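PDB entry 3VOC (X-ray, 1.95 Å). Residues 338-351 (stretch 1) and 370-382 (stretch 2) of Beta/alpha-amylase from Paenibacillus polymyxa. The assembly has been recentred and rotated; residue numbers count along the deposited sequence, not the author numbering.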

# COMPACT_ATOMS: atom_id res chain seq x y z
N PRO A 338 -1.01 -16.86 4.20
CA PRO A 338 -0.56 -15.91 3.18
C PRO A 338 -0.47 -16.50 1.79
O PRO A 338 -0.68 -15.78 0.82
CB PRO A 338 0.84 -15.48 3.66
CG PRO A 338 1.28 -16.59 4.59
CD PRO A 338 0.01 -17.08 5.24
N SER A 339 -0.16 -17.79 1.67
CA SER A 339 -0.02 -18.39 0.35
C SER A 339 -1.39 -18.51 -0.34
O SER A 339 -1.52 -18.21 -1.53
CB SER A 339 0.68 -19.76 0.45
OG SER A 339 0.84 -20.32 -0.83
N THR A 340 -2.40 -18.94 0.41
CA THR A 340 -3.80 -18.91 -0.04
C THR A 340 -4.25 -17.49 -0.39
O THR A 340 -4.95 -17.28 -1.37
CB THR A 340 -4.72 -19.53 1.04
OG1 THR A 340 -4.51 -20.95 1.10
CG2 THR A 340 -6.22 -19.23 0.77
N LEU A 341 -3.87 -16.51 0.42
CA LEU A 341 -4.23 -15.11 0.17
C LEU A 341 -3.65 -14.63 -1.17
O LEU A 341 -4.37 -14.03 -1.99
CB LEU A 341 -3.78 -14.21 1.33
CG LEU A 341 -4.02 -12.70 1.22
CD1 LEU A 341 -5.50 -12.38 1.07
CD2 LEU A 341 -3.42 -12.02 2.47
N VAL A 342 -2.37 -14.91 -1.39
CA VAL A 342 -1.73 -14.60 -2.67
C VAL A 342 -2.50 -15.25 -3.83
O VAL A 342 -2.78 -14.59 -4.83
CB VAL A 342 -0.25 -15.05 -2.72
CG1 VAL A 342 0.31 -14.89 -4.15
CG2 VAL A 342 0.61 -14.24 -1.70
N ASP A 343 -2.84 -16.54 -3.69
CA ASP A 343 -3.61 -17.24 -4.73
C ASP A 343 -4.95 -16.55 -4.98
O ASP A 343 -5.32 -16.32 -6.13
CB ASP A 343 -3.86 -18.70 -4.38
CG ASP A 343 -2.59 -19.53 -4.35
OD1 ASP A 343 -1.51 -19.01 -4.71
OD2 ASP A 343 -2.67 -20.72 -3.95
N THR A 344 -5.66 -16.21 -3.90
CA THR A 344 -6.96 -15.54 -4.00
C THR A 344 -6.86 -14.23 -4.78
O THR A 344 -7.54 -14.06 -5.79
CB THR A 344 -7.57 -15.29 -2.60
OG1 THR A 344 -7.81 -16.56 -1.97
CG2 THR A 344 -8.91 -14.53 -2.72
N VAL A 345 -6.00 -13.33 -4.32
CA VAL A 345 -5.86 -12.01 -4.92
C VAL A 345 -5.37 -12.13 -6.35
O VAL A 345 -5.93 -11.50 -7.28
CB VAL A 345 -4.92 -11.10 -4.08
CG1 VAL A 345 -4.49 -9.85 -4.87
CG2 VAL A 345 -5.58 -10.72 -2.75
N SER A 346 -4.36 -12.97 -6.54
CA SER A 346 -3.78 -13.18 -7.87
C SER A 346 -4.79 -13.75 -8.88
O SER A 346 -4.85 -13.27 -10.02
CB SER A 346 -2.53 -14.08 -7.80
OG SER A 346 -1.50 -13.48 -7.01
N SER A 347 -5.56 -14.76 -8.47
CA SER A 347 -6.60 -15.36 -9.33
C SER A 347 -7.66 -14.33 -9.75
O SER A 347 -8.08 -14.31 -10.91
CB SER A 347 -7.32 -16.50 -8.61
OG SER A 347 -6.50 -17.65 -8.55
N ILE A 348 -8.09 -13.52 -8.80
CA ILE A 348 -9.07 -12.47 -9.10
C ILE A 348 -8.50 -11.45 -10.09
O ILE A 348 -9.14 -11.14 -11.10
CB ILE A 348 -9.58 -11.78 -7.83
CG1 ILE A 348 -10.30 -12.81 -6.95
CG2 ILE A 348 -10.48 -10.56 -8.19
CD1 ILE A 348 -10.62 -12.33 -5.53
N ALA A 349 -7.31 -10.94 -9.79
CA ALA A 349 -6.65 -10.01 -10.71
C ALA A 349 -6.52 -10.59 -12.14
O ALA A 349 -6.85 -9.91 -13.12
CB ALA A 349 -5.28 -9.61 -10.17
N ASN A 350 -6.06 -11.84 -12.25
CA ASN A 350 -5.94 -12.45 -13.60
C ASN A 350 -7.27 -12.64 -14.29
O ASN A 350 -7.37 -12.41 -15.49
CB ASN A 350 -5.18 -13.78 -13.57
CG ASN A 350 -3.68 -13.58 -13.41
OD1 ASN A 350 -3.15 -12.51 -13.74
ND2 ASN A 350 -3.00 -14.59 -12.89
N ALA A 351 -8.29 -13.05 -13.53
CA ALA A 351 -9.65 -13.20 -14.07
C ALA A 351 -10.14 -11.88 -14.67
O ALA A 351 -10.89 -11.89 -15.66
CB ALA A 351 -10.61 -13.65 -12.98
N GLN A 370 11.85 -19.95 -3.80
CA GLN A 370 11.09 -21.01 -4.48
C GLN A 370 9.60 -20.74 -4.35
O GLN A 370 8.84 -20.98 -5.29
CB GLN A 370 11.42 -22.40 -3.88
CG GLN A 370 12.90 -22.62 -3.58
CD GLN A 370 13.19 -23.90 -2.78
OE1 GLN A 370 12.32 -24.75 -2.59
NE2 GLN A 370 14.44 -24.02 -2.31
N LYS A 371 9.17 -20.25 -3.19
CA LYS A 371 7.78 -19.83 -3.04
C LYS A 371 7.43 -18.67 -3.97
O LYS A 371 6.38 -18.69 -4.61
CB LYS A 371 7.41 -19.50 -1.59
CG LYS A 371 6.47 -20.54 -0.98
CD LYS A 371 5.05 -20.38 -1.55
CE LYS A 371 4.05 -21.29 -0.86
NZ LYS A 371 4.22 -22.74 -1.24
N ILE A 372 8.31 -17.68 -4.06
CA ILE A 372 8.09 -16.55 -4.96
C ILE A 372 8.01 -17.06 -6.39
O ILE A 372 7.12 -16.66 -7.14
CB ILE A 372 9.19 -15.44 -4.84
CG1 ILE A 372 9.13 -14.78 -3.45
CG2 ILE A 372 8.98 -14.37 -5.92
CD1 ILE A 372 10.44 -14.14 -3.03
N GLU A 373 8.94 -17.94 -6.75
CA GLU A 373 8.96 -18.53 -8.08
C GLU A 373 7.63 -19.20 -8.43
O GLU A 373 7.12 -19.02 -9.53
CB GLU A 373 10.09 -19.56 -8.23
CG GLU A 373 10.23 -20.06 -9.67
CD GLU A 373 11.08 -21.31 -9.78
OE1 GLU A 373 10.95 -22.20 -8.91
OE2 GLU A 373 11.87 -21.41 -10.74
N GLU A 374 7.09 -19.97 -7.49
CA GLU A 374 5.79 -20.63 -7.69
C GLU A 374 4.69 -19.61 -8.01
O GLU A 374 3.92 -19.78 -8.96
CB GLU A 374 5.43 -21.50 -6.46
CG GLU A 374 3.97 -21.96 -6.39
CD GLU A 374 3.46 -22.12 -4.95
OE1 GLU A 374 2.23 -21.99 -4.71
OE2 GLU A 374 4.28 -22.38 -4.05
N LYS A 375 4.64 -18.53 -7.23
CA LYS A 375 3.60 -17.53 -7.40
C LYS A 375 3.70 -16.79 -8.73
O LYS A 375 2.71 -16.71 -9.48
CB LYS A 375 3.56 -16.54 -6.21
CG LYS A 375 3.28 -17.22 -4.83
CD LYS A 375 2.09 -18.18 -4.91
CE LYS A 375 1.68 -18.69 -3.50
NZ LYS A 375 0.70 -19.85 -3.56
N ILE A 376 4.89 -16.27 -9.04
CA ILE A 376 5.05 -15.48 -10.27
C ILE A 376 4.76 -16.30 -11.54
O ILE A 376 4.26 -15.75 -12.51
CB ILE A 376 6.41 -14.70 -10.34
CG1 ILE A 376 7.61 -15.66 -10.31
CG2 ILE A 376 6.50 -13.69 -9.18
CD1 ILE A 376 8.98 -14.94 -10.39
N THR A 377 5.07 -17.60 -11.51
CA THR A 377 4.86 -18.47 -12.67
C THR A 377 3.42 -19.01 -12.77
O THR A 377 2.91 -19.19 -13.87
CB THR A 377 5.84 -19.67 -12.72
OG1 THR A 377 5.74 -20.43 -11.52
CG2 THR A 377 7.30 -19.20 -12.90
N LYS A 378 2.78 -19.27 -11.62
CA LYS A 378 1.37 -19.69 -11.60
C LYS A 378 0.46 -18.59 -12.13
O LYS A 378 -0.54 -18.86 -12.79
CB LYS A 378 0.91 -20.06 -10.19
CG LYS A 378 1.17 -21.49 -9.77
CD LYS A 378 0.75 -21.71 -8.31
CE LYS A 378 0.97 -23.16 -7.86
NZ LYS A 378 0.62 -23.37 -6.41
N PHE A 379 0.82 -17.34 -11.84
CA PHE A 379 -0.12 -16.24 -12.08
C PHE A 379 0.31 -15.20 -13.11
O PHE A 379 -0.30 -14.14 -13.23
CB PHE A 379 -0.50 -15.59 -10.74
CG PHE A 379 -1.16 -16.55 -9.78
CD1 PHE A 379 -2.44 -17.04 -10.04
CD2 PHE A 379 -0.50 -16.96 -8.62
CE1 PHE A 379 -3.06 -17.94 -9.17
CE2 PHE A 379 -1.11 -17.87 -7.74
CZ PHE A 379 -2.40 -18.35 -8.01
N GLY A 380 1.38 -15.49 -13.85
CA GLY A 380 1.76 -14.59 -14.95
C GLY A 380 2.11 -13.19 -14.48
O GLY A 380 1.74 -12.19 -15.13
N TYR A 381 2.84 -13.10 -13.37
CA TYR A 381 3.31 -11.80 -12.86
C TYR A 381 4.16 -11.05 -13.88
O TYR A 381 4.92 -11.67 -14.65
CB TYR A 381 4.06 -11.96 -11.53
CG TYR A 381 3.16 -11.96 -10.31
CD1 TYR A 381 3.28 -10.97 -9.33
CD2 TYR A 381 2.18 -12.95 -10.14
CE1 TYR A 381 2.46 -10.96 -8.21
CE2 TYR A 381 1.34 -12.96 -9.00
CZ TYR A 381 1.50 -11.94 -8.04
OH TYR A 381 0.69 -11.89 -6.93
N HIS A 382 4.02 -9.72 -13.89
CA HIS A 382 4.76 -8.86 -14.80
C HIS A 382 6.01 -8.31 -14.14
O HIS A 382 6.88 -7.75 -14.78
CB HIS A 382 3.86 -7.71 -15.30
CG HIS A 382 2.71 -8.19 -16.13
ND1 HIS A 382 2.80 -8.37 -17.49
CD2 HIS A 382 1.45 -8.55 -15.78
CE1 HIS A 382 1.64 -8.81 -17.95
NE2 HIS A 382 0.81 -8.94 -16.93
O HOH W 1 -2.18 -22.40 -6.11
O HOH W 2 -0.52 -10.54 -14.18

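Where two nearly parallel helices stand 11.0 Å apart, long side chains from one can meet short ones on the other, and this pair from the Paenibacillus polymyxa enzyme is a clear example. The helix of residues 338-351 and the one ending near 378 point the same way, their axes inclined by 20° and no closer than 11.0 Å. Only a modest 456 Å² is buried, and two residues of the second stretch, Phe379 and Lys375, account for much of it.

Phe379, the first residue to leave helical geometry, lays its ring against the first helix. Ser346 CB sits over one face, 3.6 Å from the centroid of the Phe379 ring and 19° off its normal, a CH-pi contact in which the C-H of a small residue points at the ring's electron-rich face. Asp343 OD1 meets the ring edge, 3.3 Å from Phe379 CE2, where the partial positive charge of the ring hydrogens suits a carboxylate. The backbone is held too: Phe379 O accepts a hydrogen bond from Asn350 ND2 at 2.8 Å.

Lys375 reaches across one turn earlier. Its ammonium forms a salt bridge with Asp343, NZ to OD1 2.6 Å, and donates to Ser339 OG at 2.8 Å. Glu374 OE1, 2.9 Å from Lys375 NZ, adds a second carboxylate from its own helix, so this buried lysine has carboxylates from both helices beside it, although Glu374 also serves Lys371 and Lys378. The aliphatic part of the chain is used as well, Lys375 CD packing 3.8 Å from Val342 CG1.

Further along the second stretch, Tyr381 OH donates to Ser346 OG at 2.7 Å, and Ser346 OG in turn donates to Val342 O at 2.8 Å, passing the bond back into its own helix. Water 1 extends the polar network, donating to Asp343 OD2 and accepting from Lys378 NZ.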